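Long-range contacts in DNA ligase (Alteromonas mediterranea, PDB 6GDR), which probably seals nicks in double-stranded DNA through an adenylated intermediate, as a minimal Lig E enzyme of the ATP-dependent DNA ligase family: residues Tyr29-Leu35 and Val164-Leu169; Ser86-Ser90 and Arg124-Val128; Met131-Met135 and Met148-Leu152. The contacts are given in a common frame with arbitrary orientation. Residues are numbered along the deposited sequence.

Interaction 1. Residues Tyr29-Leu35 and Val164-Leu169; sequences YWVSEKL and VSQFTL. With AMP (adenosine monophosphate), chain G.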
loop_
_atom_site.group_PDB
_atom_site.type_symbol
_atom_site.label_atom_id
_atom_site.label_comp_id
_atom_site.label_asym_id
_atom_site.label_seq_id
_atom_site.Cartn_x
_atom_site.Cartn_y
_atom_site.Cartn_z
ATOM N N TYR D 29 4.986 -1.041 -19.449
ATOM C CA TYR D 29 4.711 -1.468 -18.085
ATOM C C TYR D 29 3.536 -2.434 -18.049
ATOM O O TYR D 29 2.582 -2.311 -18.824
ATOM C CB TYR D 29 4.390 -0.273 -17.180
ATOM C CG TYR D 29 5.541 0.675 -16.953
ATOM C CD1 TYR D 29 5.871 1.638 -17.897
ATOM C CD2 TYR D 29 6.288 0.620 -15.785
ATOM C CE1 TYR D 29 6.921 2.512 -17.689
ATOM C CE2 TYR D 29 7.338 1.488 -15.568
ATOM C CZ TYR D 29 7.651 2.434 -16.521
ATOM O OH TYR D 29 8.698 3.301 -16.308
ATOM N N TRP D 30 3.614 -3.396 -17.134
ATOM C CA TRP D 30 2.441 -4.156 -16.731
ATOM C C TRP D 30 1.683 -3.362 -15.676
ATOM O O TRP D 30 2.263 -2.941 -14.671
ATOM C CB TRP D 30 2.833 -5.524 -16.171
ATOM C CG TRP D 30 3.102 -6.573 -17.207
ATOM C CD1 TRP D 30 4.265 -7.262 -17.391
ATOM C CD2 TRP D 30 2.186 -7.062 -18.195
ATOM N NE1 TRP D 30 4.133 -8.145 -18.434
ATOM C CE2 TRP D 30 2.866 -8.043 -18.945
ATOM C CE3 TRP D 30 0.859 -6.764 -18.520
ATOM C CZ2 TRP D 30 2.264 -8.726 -19.999
ATOM C CZ3 TRP D 30 0.263 -7.444 -19.567
ATOM C CH2 TRP D 30 0.965 -8.413 -20.293
ATOM N N VAL D 31 0.395 -3.147 -15.909
ATOM C CA VAL D 31 -0.452 -2.401 -14.986
ATOM C C VAL D 31 -1.260 -3.391 -14.162
ATOM O O VAL D 31 -1.679 -4.442 -14.664
ATOM C CB VAL D 31 -1.377 -1.424 -15.734
ATOM C CG1 VAL D 31 -2.084 -0.503 -14.748
ATOM C CG2 VAL D 31 -0.589 -0.615 -16.754
ATOM N N SER D 32 -1.474 -3.058 -12.893
ATOM C CA SER D 32 -2.293 -3.879 -12.014
ATOM C C SER D 32 -2.849 -2.992 -10.912
ATOM O O SER D 32 -2.258 -1.967 -10.565
ATOM C CB SER D 32 -1.493 -5.040 -11.415
ATOM O OG SER D 32 -0.418 -4.565 -10.626
ATOM N N GLU D 33 -3.992 -3.399 -10.371
ATOM C CA GLU D 33 -4.631 -2.655 -9.295
ATOM C C GLU D 33 -3.880 -2.886 -7.991
ATOM O O GLU D 33 -3.581 -4.029 -7.632
ATOM C CB GLU D 33 -6.090 -3.084 -9.147
ATOM C CG GLU D 33 -6.824 -2.428 -7.985
ATOM C CD GLU D 33 -8.295 -2.796 -7.943
ATOM O OE1 GLU D 33 -8.867 -3.093 -9.014
ATOM O OE2 GLU D 33 -8.880 -2.793 -6.840
ATOM N N LYS D 34 -3.574 -1.800 -7.286
ATOM C CA LYS D 34 -2.943 -1.917 -5.979
ATOM C C LYS D 34 -3.960 -2.424 -4.965
ATOM O O LYS D 34 -5.034 -1.839 -4.800
ATOM C CB LYS D 34 -2.378 -0.570 -5.533
ATOM C CG LYS D 34 -1.449 -0.669 -4.336
ATOM C CD LYS D 34 -1.112 0.700 -3.775
ATOM C CE LYS D 34 -0.128 0.594 -2.621
ATOM N NZ LYS D 34 -0.630 -0.279 -1.522
ATOM N N LEU D 35 -3.619 -3.515 -4.283
ATOM C CA LEU D 35 -4.517 -4.169 -3.342
ATOM C C LEU D 35 -4.166 -3.727 -1.927
ATOM O O LEU D 35 -3.039 -3.940 -1.467
ATOM C CB LEU D 35 -4.425 -5.688 -3.475
ATOM C CG LEU D 35 -4.583 -6.225 -4.902
ATOM C CD1 LEU D 35 -4.514 -7.743 -4.913
ATOM C CD2 LEU D 35 -5.885 -5.748 -5.533
ATOM N N VAL D 164 -1.877 -11.617 -8.976
ATOM C CA VAL D 164 -2.495 -10.343 -9.315
ATOM C C VAL D 164 -2.661 -10.249 -10.823
ATOM O O VAL D 164 -1.739 -10.557 -11.589
ATOM C CB VAL D 164 -1.653 -9.182 -8.768
ATOM C CG1 VAL D 164 -2.197 -7.848 -9.254
ATOM C CG2 VAL D 164 -1.629 -9.220 -7.243
ATOM N N SER D 165 -3.844 -9.823 -11.255
ATOM C CA SER D 165 -4.113 -9.674 -12.678
ATOM C C SER D 165 -3.293 -8.522 -13.244
ATOM O O SER D 165 -3.266 -7.425 -12.676
ATOM C CB SER D 165 -5.602 -9.430 -12.915
ATOM O OG SER D 165 -6.380 -10.490 -12.386
ATOM N N GLN D 166 -2.626 -8.774 -14.366
ATOM C CA GLN D 166 -1.801 -7.781 -15.036
ATOM C C GLN D 166 -2.398 -7.487 -16.404
ATOM O O GLN D 166 -2.650 -8.409 -17.186
ATOM C CB GLN D 166 -0.358 -8.273 -15.182
ATOM C CG GLN D 166 0.296 -8.701 -13.874
ATOM C CD GLN D 166 0.777 -7.529 -13.043
ATOM O OE1 GLN D 166 0.901 -6.408 -13.538
ATOM N NE2 GLN D 166 1.056 -7.785 -11.771
ATOM N N PHE D 167 -2.627 -6.206 -16.684
ATOM C CA PHE D 167 -3.168 -5.758 -17.959
ATOM C C PHE D 167 -2.277 -4.651 -18.513
ATOM O O PHE D 167 -1.260 -4.284 -17.916
ATOM C CB PHE D 167 -4.619 -5.282 -17.805
ATOM C CG PHE D 167 -4.802 -4.232 -16.748
ATOM C CD1 PHE D 167 -4.740 -2.887 -17.070
ATOM C CD2 PHE D 167 -5.039 -4.591 -15.432
ATOM C CE1 PHE D 167 -4.909 -1.920 -16.097
ATOM C CE2 PHE D 167 -5.208 -3.630 -14.457
ATOM C CZ PHE D 167 -5.143 -2.293 -14.789
ATOM N N THR D 168 -2.666 -4.117 -19.668
ATOM C CA THR D 168 -1.884 -3.114 -20.378
ATOM C C THR D 168 -2.724 -1.869 -20.626
ATOM O O THR D 168 -3.918 -1.961 -20.924
ATOM C CB THR D 168 -1.368 -3.663 -21.715
ATOM O OG1 THR D 168 -0.611 -4.858 -21.488
ATOM C CG2 THR D 168 -0.483 -2.640 -22.418
ATOM N N LEU D 169 -2.089 -0.708 -20.495
ATOM C CA LEU D 169 -2.660 0.579 -20.863
ATOM C C LEU D 169 -1.735 1.257 -21.870
ATOM O O LEU D 169 -0.575 0.871 -22.039
ATOM C CB LEU D 169 -2.866 1.466 -19.626
ATOM C CG LEU D 169 -3.809 0.919 -18.549
ATOM C CD1 LEU D 169 -3.743 1.782 -17.301
ATOM C CD2 LEU D 169 -5.236 0.845 -19.068
HETATM P P AMP G . 3.417 1.504 -0.281
HETATM O O1P AMP G . 2.013 0.953 -0.372
HETATM O O2P AMP G . 3.645 2.971 -0.562
HETATM O "O5'" AMP G . 4.349 0.649 -1.276
HETATM C "C5'" AMP G . 3.743 -0.254 -2.196
HETATM C "C4'" AMP G . 3.299 -1.522 -1.469
HETATM O "O4'" AMP G . 2.030 -1.952 -1.970
HETATM C "C3'" AMP G . 4.259 -2.691 -1.606
HETATM O "O3'" AMP G . 4.882 -2.958 -0.345
HETATM C "C2'" AMP G . 3.413 -3.864 -2.063
HETATM O "O2'" AMP G . 3.581 -4.994 -1.204
HETATM C "C1'" AMP G . 1.969 -3.380 -2.006
HETATM N N9 AMP G . 1.087 -3.802 -3.128
HETATM C C8 AMP G . -0.240 -3.984 -2.975
HETATM N N7 AMP G . -0.821 -4.364 -4.140
HETATM C C5 AMP G . 0.146 -4.433 -5.068
HETATM C C6 AMP G . 0.208 -4.773 -6.506
HETATM N N6 AMP G . -0.911 -5.119 -7.177
HETATM N N1 AMP G . 1.409 -4.726 -7.119
HETATM C C2 AMP G . 2.528 -4.380 -6.456
HETATM N N3 AMP G . 2.538 -4.058 -5.148
HETATM C C4 AMP G . 1.405 -4.066 -4.404
HETATM O O HOH W 1 0.930 -0.778 -20.070
HETATM O O HOH W 2 1.684 -4.080 -12.213
#
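An antiparallel beta bridge joins strand 29-34 of the nucleotidyltransferase domain to the irregular 164-169 segment, right beside the AMP pocket. One hydrogen-bonded pair makes it: Val31 N donates to Phe167 O (2.8 Å) and Phe167 N to Val31 O (2.8 Å), so both amides and both carbonyls of the pair are satisfied. The neighbouring residues Trp30, Ser32 and Lys34 turn their backbone bonds the other way, to His193, Met191 and Gly189 of strand 189-194. Water handles the leftovers. Water 1 bridges Tyr29 O (2.6 Å) and Leu169 N (3.0 Å), accepting from the amide; water 2 links Trp30 O, Ser32 OG and Gln166 OE1 at 2.7-2.8 Å. Around the bridge, Val31 packs over the face of the Phe167 ring, CB lying 4.0 Å from its centroid, while Trp30 NE1 is bonded to Asp143. At the far end the strand runs into what by sequence is the KxDG motif of covalent nucleotidyltransferases: Lys34 NZ donates to AMP O4' (3.2 Å), only weakly to O1P, and forms a salt bridge with Glu188. Val164 CG1 comes within 3.7 Å of AMP N6, and the adenine is read by the backbone, Leu35 N donating to AMP N7 at 2.9 Å.

Interaction 2. Residues Ser86-Ser90 and Arg124-Val128; sequences SIVLS and RWAKV. Unlike the reference sequence in segment 124-128: Val128 (reference Ile). With nucleotides of chain A; nucleotides of chain B.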
loop_
_atom_site.group_PDB
_atom_site.type_symbol
_atom_site.label_atom_id
_atom_site.label_comp_id
_atom_site.label_asym_id
_atom_site.label_seq_id
_atom_site.Cartn_x
_atom_site.Cartn_y
_atom_site.Cartn_z
ATOM N N SER D 86 -6.410 -7.382 10.864
ATOM C CA SER D 86 -6.766 -8.033 12.121
ATOM C C SER D 86 -6.538 -9.537 12.043
ATOM O O SER D 86 -6.116 -10.156 13.028
ATOM C CB SER D 86 -8.221 -7.723 12.477
ATOM O OG SER D 86 -8.614 -8.407 13.653
ATOM N N ILE D 87 -6.798 -10.140 10.883
ATOM C CA ILE D 87 -6.633 -11.583 10.741
ATOM C C ILE D 87 -5.154 -11.945 10.633
ATOM O O ILE D 87 -4.679 -12.882 11.286
ATOM C CB ILE D 87 -7.422 -12.095 9.520
ATOM C CG1 ILE D 87 -8.914 -11.749 9.654
ATOM C CG2 ILE D 87 -7.218 -13.600 9.355
ATOM C CD1 ILE D 87 -9.761 -12.177 8.464
ATOM N N VAL D 88 -4.406 -11.209 9.809
ATOM C CA VAL D 88 -3.058 -11.635 9.439
ATOM C C VAL D 88 -2.089 -11.475 10.603
ATOM O O VAL D 88 -1.252 -12.350 10.854
ATOM C CB VAL D 88 -2.587 -10.856 8.198
ATOM C CG1 VAL D 88 -1.114 -11.123 7.917
ATOM C CG2 VAL D 88 -3.436 -11.233 6.982
ATOM N N LEU D 89 -2.170 -10.360 11.326
ATOM C CA LEU D 89 -1.157 -10.066 12.331
ATOM C C LEU D 89 -1.417 -10.749 13.668
ATOM O O LEU D 89 -0.503 -10.816 14.497
ATOM C CB LEU D 89 -1.057 -8.557 12.551
ATOM C CG LEU D 89 -0.765 -7.715 11.305
ATOM C CD1 LEU D 89 -0.759 -6.236 11.663
ATOM C CD2 LEU D 89 0.554 -8.114 10.662
ATOM N N SER D 90 -2.624 -11.259 13.895
ATOM C CA SER D 90 -2.952 -11.869 15.175
ATOM C C SER D 90 -2.427 -13.298 15.242
ATOM O O SER D 90 -2.442 -14.029 14.247
ATOM C CB SER D 90 -4.464 -11.860 15.397
ATOM O OG SER D 90 -4.972 -10.536 15.387
ATOM N N ARG D 124 -10.712 -17.465 10.421
ATOM C CA ARG D 124 -10.997 -16.219 9.721
ATOM C C ARG D 124 -10.243 -16.105 8.404
ATOM O O ARG D 124 -10.589 -15.249 7.584
ATOM C CB ARG D 124 -10.656 -15.035 10.629
ATOM C CG ARG D 124 -11.188 -15.182 12.053
ATOM C CD ARG D 124 -11.240 -13.848 12.786
ATOM N NE ARG D 124 -9.933 -13.419 13.277
ATOM C CZ ARG D 124 -9.706 -12.254 13.876
ATOM N NH1 ARG D 124 -8.487 -11.946 14.296
ATOM N NH2 ARG D 124 -10.698 -11.391 14.054
ATOM N N TRP D 125 -9.236 -16.949 8.179
ATOM C CA TRP D 125 -8.478 -16.943 6.934
ATOM C C TRP D 125 -9.248 -17.543 5.766
ATOM O O TRP D 125 -8.682 -17.648 4.672
ATOM C CB TRP D 125 -7.170 -17.714 7.122
ATOM C CG TRP D 125 -6.230 -17.088 8.104
ATOM C CD1 TRP D 125 -6.412 -16.966 9.452
ATOM C CD2 TRP D 125 -4.953 -16.507 7.817
ATOM N NE1 TRP D 125 -5.330 -16.340 10.021
ATOM C CE2 TRP D 125 -4.420 -16.049 9.038
ATOM C CE3 TRP D 125 -4.210 -16.329 6.647
ATOM C CZ2 TRP D 125 -3.179 -15.423 9.122
ATOM C CZ3 TRP D 125 -2.978 -15.707 6.732
ATOM C CH2 TRP D 125 -2.476 -15.261 7.960
ATOM N N ALA D 126 -10.507 -17.938 5.963
ATOM C CA ALA D 126 -11.241 -18.634 4.911
ATOM C C ALA D 126 -11.297 -17.803 3.634
ATOM O O ALA D 126 -11.058 -18.318 2.535
ATOM C CB ALA D 126 -12.651 -18.972 5.398
ATOM N N LYS D 127 -11.606 -16.513 3.758
ATOM C CA LYS D 127 -11.767 -15.635 2.607
ATOM C C LYS D 127 -10.538 -14.763 2.361
ATOM O O LYS D 127 -10.643 -13.726 1.698
ATOM C CB LYS D 127 -13.015 -14.768 2.786
ATOM C CG LYS D 127 -14.319 -15.538 2.599
ATOM C CD LYS D 127 -14.632 -15.761 1.123
ATOM C CE LYS D 127 -15.573 -16.939 0.911
ATOM N NZ LYS D 127 -14.837 -18.221 0.716
ATOM N N VAL D 128 -9.379 -15.168 2.871
ATOM C CA VAL D 128 -8.121 -14.482 2.611
ATOM C C VAL D 128 -7.412 -15.193 1.470
ATOM O O VAL D 128 -7.505 -16.417 1.317
ATOM C CB VAL D 128 -7.232 -14.434 3.872
ATOM C CG1 VAL D 128 -5.875 -13.811 3.561
ATOM C CG2 VAL D 128 -7.929 -13.657 4.978
ATOM P P DC A 16 -7.157 -6.831 16.547
ATOM O OP1 DC A 16 -7.710 -8.091 16.002
ATOM O OP2 DC A 16 -7.914 -6.077 17.570
ATOM O "O5'" DC A 16 -5.697 -7.129 17.118
ATOM C "C5'" DC A 16 -4.632 -7.399 16.216
ATOM C "C4'" DC A 16 -3.400 -7.882 16.955
ATOM O "O4'" DC A 16 -2.639 -6.735 17.428
ATOM C "C3'" DC A 16 -3.688 -8.725 18.190
ATOM O "O3'" DC A 16 -2.679 -9.720 18.358
ATOM C "C2'" DC A 16 -3.690 -7.685 19.303
ATOM C "C1'" DC A 16 -2.591 -6.732 18.844
ATOM N N1 DC A 16 -2.740 -5.312 19.321
ATOM C C2 DC A 16 -1.617 -4.614 19.782
ATOM O O2 DC A 16 -0.517 -5.181 19.807
ATOM N N3 DC A 16 -1.766 -3.330 20.197
ATOM C C4 DC A 16 -2.966 -2.750 20.158
ATOM N N4 DC A 16 -3.062 -1.484 20.577
ATOM C C5 DC A 16 -4.120 -3.441 19.686
ATOM C C6 DC A 16 -3.963 -4.705 19.277
ATOM P P DT A 15 -9.480 -1.209 13.921
ATOM O OP1 DT A 15 -10.492 -1.996 13.181
ATOM O OP2 DT A 15 -9.897 -0.355 15.055
ATOM O "O5'" DT A 15 -8.342 -2.199 14.446
ATOM C "C5'" DT A 15 -7.614 -2.992 13.519
ATOM C "C4'" DT A 15 -6.471 -3.717 14.204
ATOM O "O4'" DT A 15 -5.440 -2.770 14.558
ATOM C "C3'" DT A 15 -6.849 -4.429 15.507
ATOM O "O3'" DT A 15 -6.880 -5.842 15.312
ATOM C "C2'" DT A 15 -5.770 -3.997 16.516
ATOM C "C1'" DT A 15 -4.736 -3.273 15.662
ATOM N N1 DT A 15 -4.052 -2.139 16.360
ATOM C C2 DT A 15 -2.697 -2.210 16.590
ATOM O O2 DT A 15 -2.009 -3.158 16.255
ATOM N N3 DT A 15 -2.167 -1.121 17.230
ATOM C C4 DT A 15 -2.844 0.007 17.658
ATOM O O4 DT A 15 -2.278 0.934 18.227
ATOM C C5 DT A 15 -4.263 0.017 17.387
ATOM C C7 DT A 15 -5.102 1.188 17.804
ATOM C C6 DT A 15 -4.793 -1.044 16.758
ATOM P P DC B 9 5.849 -4.629 9.963
ATOM O OP1 DC B 9 6.445 -5.704 9.094
ATOM O OP2 DC B 9 6.476 -3.290 9.687
ATOM O "O5'" DC B 9 4.288 -4.562 9.797
ATOM C "C5'" DC B 9 3.702 -5.156 8.662
ATOM C "C4'" DC B 9 2.196 -4.884 8.689
ATOM O "O4'" DC B 9 1.817 -4.449 9.841
ATOM C "C3'" DC B 9 1.868 -3.716 7.695
ATOM O "O3'" DC B 9 1.647 -4.220 6.486
ATOM C "C2'" DC B 9 0.602 -3.080 8.298
ATOM C "C1'" DC B 9 0.771 -3.213 9.597
ATOM N N1 DC B 9 1.295 -2.040 10.141
ATOM C C2 DC B 9 0.402 -0.968 10.547
ATOM O O2 DC B 9 -0.801 -1.092 10.412
ATOM N N3 DC B 9 0.952 0.262 11.120
ATOM C C4 DC B 9 2.346 0.425 11.283
ATOM N N4 DC B 9 2.852 1.622 11.839
ATOM C C5 DC B 9 3.259 -0.658 10.873
ATOM C C6 DC B 9 2.713 -1.884 10.302
#
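This is an apolar packing contact with a polar, DNA-facing rim. It pins the C-terminal end of helix 81-89 against the loop that leads into strand 129-134. Ile87 is the centrepiece. Its CG2 sits over the face of the Trp125 indole, 3.5 Å from the centroid of the five-membered ring, a clear CH-pi contact, while its CD1 reaches Arg124 O (3.3 Å) and Val128 CG2 (4.2 Å). Val88 adds CA to Trp125 CZ2 at 3.8 Å. The indole is held from elsewhere too: Phe61 meets it edge-to-face, and Ile55 and Pro58 also touch it. At the rim, the Arg124 guanidinium lies with one face over Ile87 CG1 and its edge turned toward OP1 of DC16 of chain A, though NH1 stays 4.3 Å from that OP1. The phosphate is gripped instead by Ser86, whose OG donates to OP1 of DC16 of chain A at 2.5 Å. Ser90 OG closes back on Ser86 O (2.6 Å), and Leu89, facing away from the loop, approaches DC9 of chain B. The chemistry thus splits: hydrophobic contacts hold the helix end against the 124-128 loop, and its serines, with a nearby arginine charge, are presented to the DNA backbone.

Interaction 3. Residues Met131-Met135 and Met148-Leu152; sequences MAFDM and MLNNL. With AMP (adenosine monophosphate), chain G.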
loop_
_atom_site.group_PDB
_atom_site.type_symbol
_atom_site.label_atom_id
_atom_site.label_comp_id
_atom_site.label_asym_id
_atom_site.label_seq_id
_atom_site.Cartn_x
_atom_site.Cartn_y
_atom_site.Cartn_z
ATOM N N MET D 131 -2.287 -12.795 -2.958
ATOM C CA MET D 131 -2.238 -12.210 -4.298
ATOM C C MET D 131 -0.781 -11.933 -4.650
ATOM O O MET D 131 -0.262 -10.837 -4.435
ATOM C CB MET D 131 -3.079 -10.942 -4.355
ATOM C CG MET D 131 -4.474 -11.088 -3.754
ATOM S SD MET D 131 -5.462 -12.382 -4.532
ATOM C CE MET D 131 -5.592 -11.763 -6.207
ATOM N N ALA D 132 -0.112 -12.943 -5.199
ATOM C CA ALA D 132 1.294 -12.805 -5.558
ATOM C C ALA D 132 1.462 -11.804 -6.694
ATOM O O ALA D 132 0.654 -11.759 -7.627
ATOM C CB ALA D 132 1.872 -14.160 -5.963
ATOM N N PHE D 133 2.523 -10.996 -6.614
ATOM C CA PHE D 133 2.794 -9.984 -7.627
ATOM C C PHE D 133 4.232 -9.954 -8.123
ATOM O O PHE D 133 4.510 -9.224 -9.080
ATOM C CB PHE D 133 2.427 -8.584 -7.105
ATOM C CG PHE D 133 3.038 -8.244 -5.774
ATOM C CD1 PHE D 133 4.352 -7.816 -5.686
ATOM C CD2 PHE D 133 2.290 -8.333 -4.612
ATOM C CE1 PHE D 133 4.912 -7.496 -4.462
ATOM C CE2 PHE D 133 2.844 -8.013 -3.387
ATOM C CZ PHE D 133 4.157 -7.594 -3.312
ATOM N N ASP D 134 5.151 -10.706 -7.521
ATOM C CA ASP D 134 6.527 -10.710 -7.999
ATOM C C ASP D 134 7.300 -11.821 -7.301
ATOM O O ASP D 134 6.865 -12.360 -6.279
ATOM C CB ASP D 134 7.210 -9.358 -7.757
ATOM C CG ASP D 134 8.439 -9.159 -8.626
ATOM O OD1 ASP D 134 8.762 -10.064 -9.423
ATOM O OD2 ASP D 134 9.082 -8.094 -8.513
ATOM N N MET D 135 8.454 -12.153 -7.878
ATOM C CA MET D 135 9.402 -13.085 -7.286
ATOM C C MET D 135 10.751 -12.378 -7.218
ATOM O O MET D 135 11.170 -11.755 -8.209
ATOM C CB MET D 135 9.517 -14.375 -8.108
ATOM C CG MET D 135 8.211 -15.139 -8.253
ATOM S SD MET D 135 8.355 -16.606 -9.297
ATOM C CE MET D 135 9.452 -17.628 -8.316
ATOM N N MET D 148 6.349 -17.147 -14.823
ATOM C CA MET D 148 6.600 -18.190 -13.833
ATOM C C MET D 148 5.490 -18.234 -12.792
ATOM O O MET D 148 5.040 -19.317 -12.398
ATOM C CB MET D 148 7.954 -17.956 -13.165
ATOM C CG MET D 148 9.146 -18.129 -14.098
ATOM S SD MET D 148 10.673 -17.413 -13.452
ATOM C CE MET D 148 10.784 -18.202 -11.849
ATOM N N LEU D 149 5.037 -17.066 -12.331
ATOM C CA LEU D 149 3.952 -17.019 -11.355
ATOM C C LEU D 149 2.719 -17.739 -11.881
ATOM O O LEU D 149 2.125 -18.570 -11.185
ATOM C CB LEU D 149 3.615 -15.567 -11.007
ATOM C CG LEU D 149 4.609 -14.796 -10.136
ATOM C CD1 LEU D 149 4.176 -13.342 -10.011
ATOM C CD2 LEU D 149 4.738 -15.430 -8.758
ATOM N N ASN D 150 2.321 -17.435 -13.119
ATOM C CA ASN D 150 1.159 -18.092 -13.704
ATOM C C ASN D 150 1.380 -19.596 -13.822
ATOM O O ASN D 150 0.441 -20.383 -13.650
ATOM C CB ASN D 150 0.851 -17.482 -15.070
ATOM C CG ASN D 150 0.492 -16.012 -14.983
ATOM O OD1 ASN D 150 -0.068 -15.558 -13.985
ATOM N ND2 ASN D 150 0.811 -15.261 -16.032
ATOM N N ASN D 151 2.613 -20.014 -14.114
ATOM C CA ASN D 151 2.914 -21.441 -14.168
ATOM C C ASN D 151 2.746 -22.088 -12.800
ATOM O O ASN D 151 2.221 -23.203 -12.691
ATOM C CB ASN D 151 4.334 -21.663 -14.691
ATOM C CG ASN D 151 4.455 -21.412 -16.181
ATOM O OD1 ASN D 151 3.470 -21.479 -16.916
ATOM N ND2 ASN D 151 5.670 -21.128 -16.635
ATOM N N LEU D 152 3.184 -21.402 -11.742
ATOM C CA LEU D 152 3.085 -21.967 -10.402
ATOM C C LEU D 152 1.639 -22.058 -9.931
ATOM O O LEU D 152 1.300 -22.957 -9.153
ATOM C CB LEU D 152 3.909 -21.132 -9.422
ATOM C CG LEU D 152 5.417 -21.110 -9.684
ATOM C CD1 LEU D 152 6.091 -20.027 -8.855
ATOM C CD2 LEU D 152 6.037 -22.469 -9.392
HETATM P P AMP G . 3.417 1.504 -0.281
HETATM O O1P AMP G . 2.013 0.953 -0.372
HETATM O O2P AMP G . 3.645 2.971 -0.562
HETATM O "O5'" AMP G . 4.349 0.649 -1.276
HETATM C "C5'" AMP G . 3.743 -0.254 -2.196
HETATM C "C4'" AMP G . 3.299 -1.522 -1.469
HETATM O "O4'" AMP G . 2.030 -1.952 -1.970
HETATM C "C3'" AMP G . 4.259 -2.691 -1.606
HETATM O "O3'" AMP G . 4.882 -2.958 -0.345
HETATM C "C2'" AMP G . 3.413 -3.864 -2.063
HETATM O "O2'" AMP G . 3.581 -4.994 -1.204
HETATM C "C1'" AMP G . 1.969 -3.380 -2.006
HETATM N N9 AMP G . 1.087 -3.802 -3.128
HETATM C C8 AMP G . -0.240 -3.984 -2.975
HETATM N N7 AMP G . -0.821 -4.364 -4.140
HETATM C C5 AMP G . 0.146 -4.433 -5.068
HETATM C C6 AMP G . 0.208 -4.773 -6.506
HETATM N N6 AMP G . -0.911 -5.119 -7.177
HETATM N N1 AMP G . 1.409 -4.726 -7.119
HETATM C C2 AMP G . 2.528 -4.380 -6.456
HETATM N N3 AMP G . 2.538 -4.058 -5.148
HETATM C C4 AMP G . 1.405 -4.066 -4.404
#
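Two consecutive residues of the strand, Phe133 and Asp134, both point away from the helix that packs on it. The cause is a classic beta bulge: Phe133 and Asp134 lie together opposite Asp71 of the neighbouring strand 70-75. The bulge puts Ala132 and Met135, on its two sides, toward helix 148-152. Leu149 plugs the space between them, its CD2 touching Met135 CG (3.5 Å) and Ala132 CB (4.2 Å), while its CD1 rests on the bare backbone of the bulge, 3.8 Å from Asp134 N and 3.9 Å from Phe133 C. Met135 then stretches along the helix surface, its CE meeting Met148 CE at 3.8 Å and its SD meeting Leu152 CD1 at 4.1 Å. All of this is apolar, and the strand and helix axes pass 9.7 Å apart at 151°, close to antiparallel. Although its CA-to-CB bond points away from the helix, Asp134 is tied to it further back: OD1 accepts from Met135 N (2.6 Å) and forms a salt bridge with Arg145, a turn before Leu149. Phe133 lines the nucleotide site: AMP C2 lies over a face of its ring, and Phe133 CZ is 3.4 Å from AMP O2'. Packing of this kind belongs to a beta-alpha-beta unit, here strand 129-134, helix 142-154 and strand 161-163, with the adenylate pocket on the sheet face away from the helix.

Overall arrangement
All three contacts lie in the ATP-dependent ligase domain. Interactions 2 and 3 follow one another along the chain and both nest inside the long loop closed by interaction 1. Interactions 1 and 3, with centres 13 Å apart, touch directly: Val164 N probably bonds to Ala132 O, and Leu35 packs on Met131, joining the sheet that holds strand 29-34 to the one that holds strand 129-134. Both reach the AMP, so the nucleotide sits at this junction. Interaction 2 lies farther off, its centre 25 Å from interaction 1 and 21 Å from interaction 3, but its loop runs straight into strand 129-134, placing the DNA-contacting helix end and the adenylate pocket in one continuous domain.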